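Local coordinates for protein Atg1 tMIT (Kluyveromyces marxianus, PDB 4P1N) that is a serine/threonine protein kinase required for autophagosome formation and cytoplasm-to-vacuole transport, represented here by its tandem MIT domains, at residues S16-A21 / V143-D148. Residues are numbered along the deposited sequence; the frame is centred on the assembly and turned at random.
Sequences SLSAKA and VQWIRD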
loop_
_atom_site.group_PDB
_atom_site.type_symbol
_atom_site.label_atom_id
_atom_site.label_comp_id
_atom_site.label_asym_id
_atom_site.label_seq_id
_atom_site.Cartn_x
_atom_site.Cartn_y
_atom_site.Cartn_z
ATOM N N SER B 16 -5.926 -7.192 -7.839
ATOM C CA SER B 16 -6.890 -6.622 -8.796
ATOM C C SER B 16 -7.723 -5.454 -8.186
ATOM O O SER B 16 -7.900 -4.413 -8.794
ATOM C CB SER B 16 -7.809 -7.759 -9.290
ATOM O OG SER B 16 -8.843 -7.277 -10.137
ATOM N N LEU B 17 -8.215 -5.625 -6.969
ATOM C CA LEU B 17 -8.887 -4.546 -6.279
ATOM C C LEU B 17 -7.958 -3.415 -5.975
ATOM O O LEU B 17 -8.374 -2.275 -6.051
ATOM C CB LEU B 17 -9.558 -5.017 -4.970
ATOM C CG LEU B 17 -10.753 -5.915 -5.274
ATOM C CD1 LEU B 17 -11.130 -6.762 -4.058
ATOM C CD2 LEU B 17 -11.954 -5.107 -5.767
ATOM N N SER B 18 -6.713 -3.719 -5.647
ATOM C CA SER B 18 -5.718 -2.690 -5.282
ATOM C C SER B 18 -5.313 -1.873 -6.491
ATOM O O SER B 18 -5.037 -0.663 -6.378
ATOM C CB SER B 18 -4.482 -3.307 -4.634
ATOM O OG SER B 18 -4.808 -3.915 -3.398
ATOM N N ALA B 19 -5.296 -2.503 -7.653
ATOM C CA ALA B 19 -5.104 -1.756 -8.895
ATOM C C ALA B 19 -6.214 -0.739 -9.151
ATOM O O ALA B 19 -5.988 0.439 -9.523
ATOM C CB ALA B 19 -4.991 -2.721 -10.057
ATOM N N LYS B 20 -7.428 -1.196 -8.951
ATOM C CA LYS B 20 -8.586 -0.327 -9.016
ATOM C C LYS B 20 -8.581 0.804 -7.980
ATOM O O LYS B 20 -8.901 1.974 -8.313
ATOM C CB LYS B 20 -9.855 -1.171 -8.829
ATOM C CG LYS B 20 -10.131 -2.095 -10.015
ATOM C CD LYS B 20 -11.200 -3.150 -9.729
ATOM C CE LYS B 20 -11.314 -4.076 -10.928
ATOM N NZ LYS B 20 -12.247 -5.173 -10.615
ATOM N N ALA B 21 -8.235 0.477 -6.734
ATOM C CA ALA B 21 -8.158 1.509 -5.690
ATOM C C ALA B 21 -7.080 2.505 -6.052
ATOM O O ALA B 21 -7.281 3.726 -6.022
ATOM C CB ALA B 21 -7.882 0.874 -4.330
ATOM N N VAL B 143 -2.338 -5.531 2.247
ATOM C CA VAL B 143 -3.329 -5.180 3.218
ATOM C C VAL B 143 -2.885 -4.003 4.087
ATOM O O VAL B 143 -3.698 -3.125 4.345
ATOM C CB VAL B 143 -3.744 -6.399 4.057
ATOM C CG1 VAL B 143 -4.656 -5.977 5.207
ATOM C CG2 VAL B 143 -4.463 -7.411 3.160
ATOM N N GLN B 144 -1.627 -3.974 4.532
ATOM C CA GLN B 144 -1.105 -2.737 5.143
ATOM C C GLN B 144 -1.304 -1.501 4.255
ATOM O O GLN B 144 -1.815 -0.460 4.729
ATOM C CB GLN B 144 0.336 -2.897 5.562
ATOM C CG GLN B 144 0.453 -3.882 6.740
ATOM C CD GLN B 144 1.866 -4.102 7.169
ATOM O OE1 GLN B 144 2.803 -3.630 6.522
ATOM N NE2 GLN B 144 2.053 -4.837 8.286
ATOM N N TRP B 145 -0.977 -1.638 2.961
ATOM C CA TRP B 145 -1.212 -0.559 2.002
ATOM C C TRP B 145 -2.662 -0.123 1.907
ATOM O O TRP B 145 -2.958 1.068 1.955
ATOM C CB TRP B 145 -0.672 -0.939 0.628
ATOM C CG TRP B 145 -0.780 0.152 -0.383
ATOM C CD1 TRP B 145 0.078 1.232 -0.591
ATOM C CD2 TRP B 145 -1.861 0.316 -1.318
ATOM N NE1 TRP B 145 -0.418 2.013 -1.638
ATOM C CE2 TRP B 145 -1.596 1.459 -2.092
ATOM C CE3 TRP B 145 -2.985 -0.434 -1.608
ATOM C CZ2 TRP B 145 -2.464 1.887 -3.113
ATOM C CZ3 TRP B 145 -3.826 -0.026 -2.657
ATOM C CH2 TRP B 145 -3.562 1.117 -3.378
ATOM N N ILE B 146 -3.572 -1.091 1.749
ATOM C CA ILE B 146 -5.007 -0.834 1.654
ATOM C C ILE B 146 -5.460 -0.095 2.881
ATOM O O ILE B 146 -6.150 0.904 2.791
ATOM C CB ILE B 146 -5.797 -2.187 1.520
ATOM C CG1 ILE B 146 -5.636 -2.755 0.131
ATOM C CG2 ILE B 146 -7.272 -2.015 1.853
ATOM C CD1 ILE B 146 -5.890 -4.247 0.015
ATOM N N ARG B 147 -5.038 -0.565 4.046
ATOM C CA ARG B 147 -5.395 0.090 5.292
ATOM C C ARG B 147 -4.892 1.546 5.383
ATOM O O ARG B 147 -5.667 2.425 5.775
ATOM C CB ARG B 147 -4.906 -0.703 6.479
ATOM C CG ARG B 147 -5.198 -0.036 7.803
ATOM C CD ARG B 147 -3.931 0.469 8.485
ATOM N NE ARG B 147 -3.239 -0.634 9.137
ATOM C CZ ARG B 147 -1.959 -1.006 8.967
ATOM N NH1 ARG B 147 -1.102 -0.362 8.142
ATOM N NH2 ARG B 147 -1.541 -2.080 9.644
ATOM N N ASP B 148 -3.630 1.766 5.019
ATOM C CA ASP B 148 -3.013 3.119 4.961
ATOM C C ASP B 148 -3.839 4.000 3.989
ATOM O O ASP B 148 -4.140 5.146 4.269
ATOM C CB ASP B 148 -1.549 3.106 4.398
ATOM C CG ASP B 148 -0.522 2.271 5.202
ATOM O OD1 ASP B 148 -0.611 2.272 6.431
ATOM O OD2 ASP B 148 0.467 1.655 4.557
#
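W145 and S18 meet where the first and third helices of the first MIT domain, a three-helix bundle, pack side by side, a worked example of a large side chain packing against small ones. Helices 10-33 and 137-170 run in roughly the same direction here, their local axes 31° apart and 11.2 Å at closest approach. W145 spans this separation: a chi1 of -176° swings the indole away from its own backbone N and across to helix 10-33, and its six-membered ring is the part that meets 16-21. CZ3 lies 3.9 Å from S18 CB, while CH2 comes obliquely within 3.8 Å of S18 O and 4.4 Å of A21 CB, one turn further on. F22 also touches the indole. The pyrrole end has a different task: NE1 donates a hydrogen bond to Q144 OE1 of the second subunit, so one side chain serves both the bundle and the interface between the two copies of this protein. S18 is buried, yet its hydroxyl is hydrogen-bonded to V14 O, one turn earlier in the same helix. Next along the helix from W145, I146 extends its longer branch towards S18; S119 and M120 of helix 95-129 also touch I146, whose CD1 stops 3.6 Å from S18 OG.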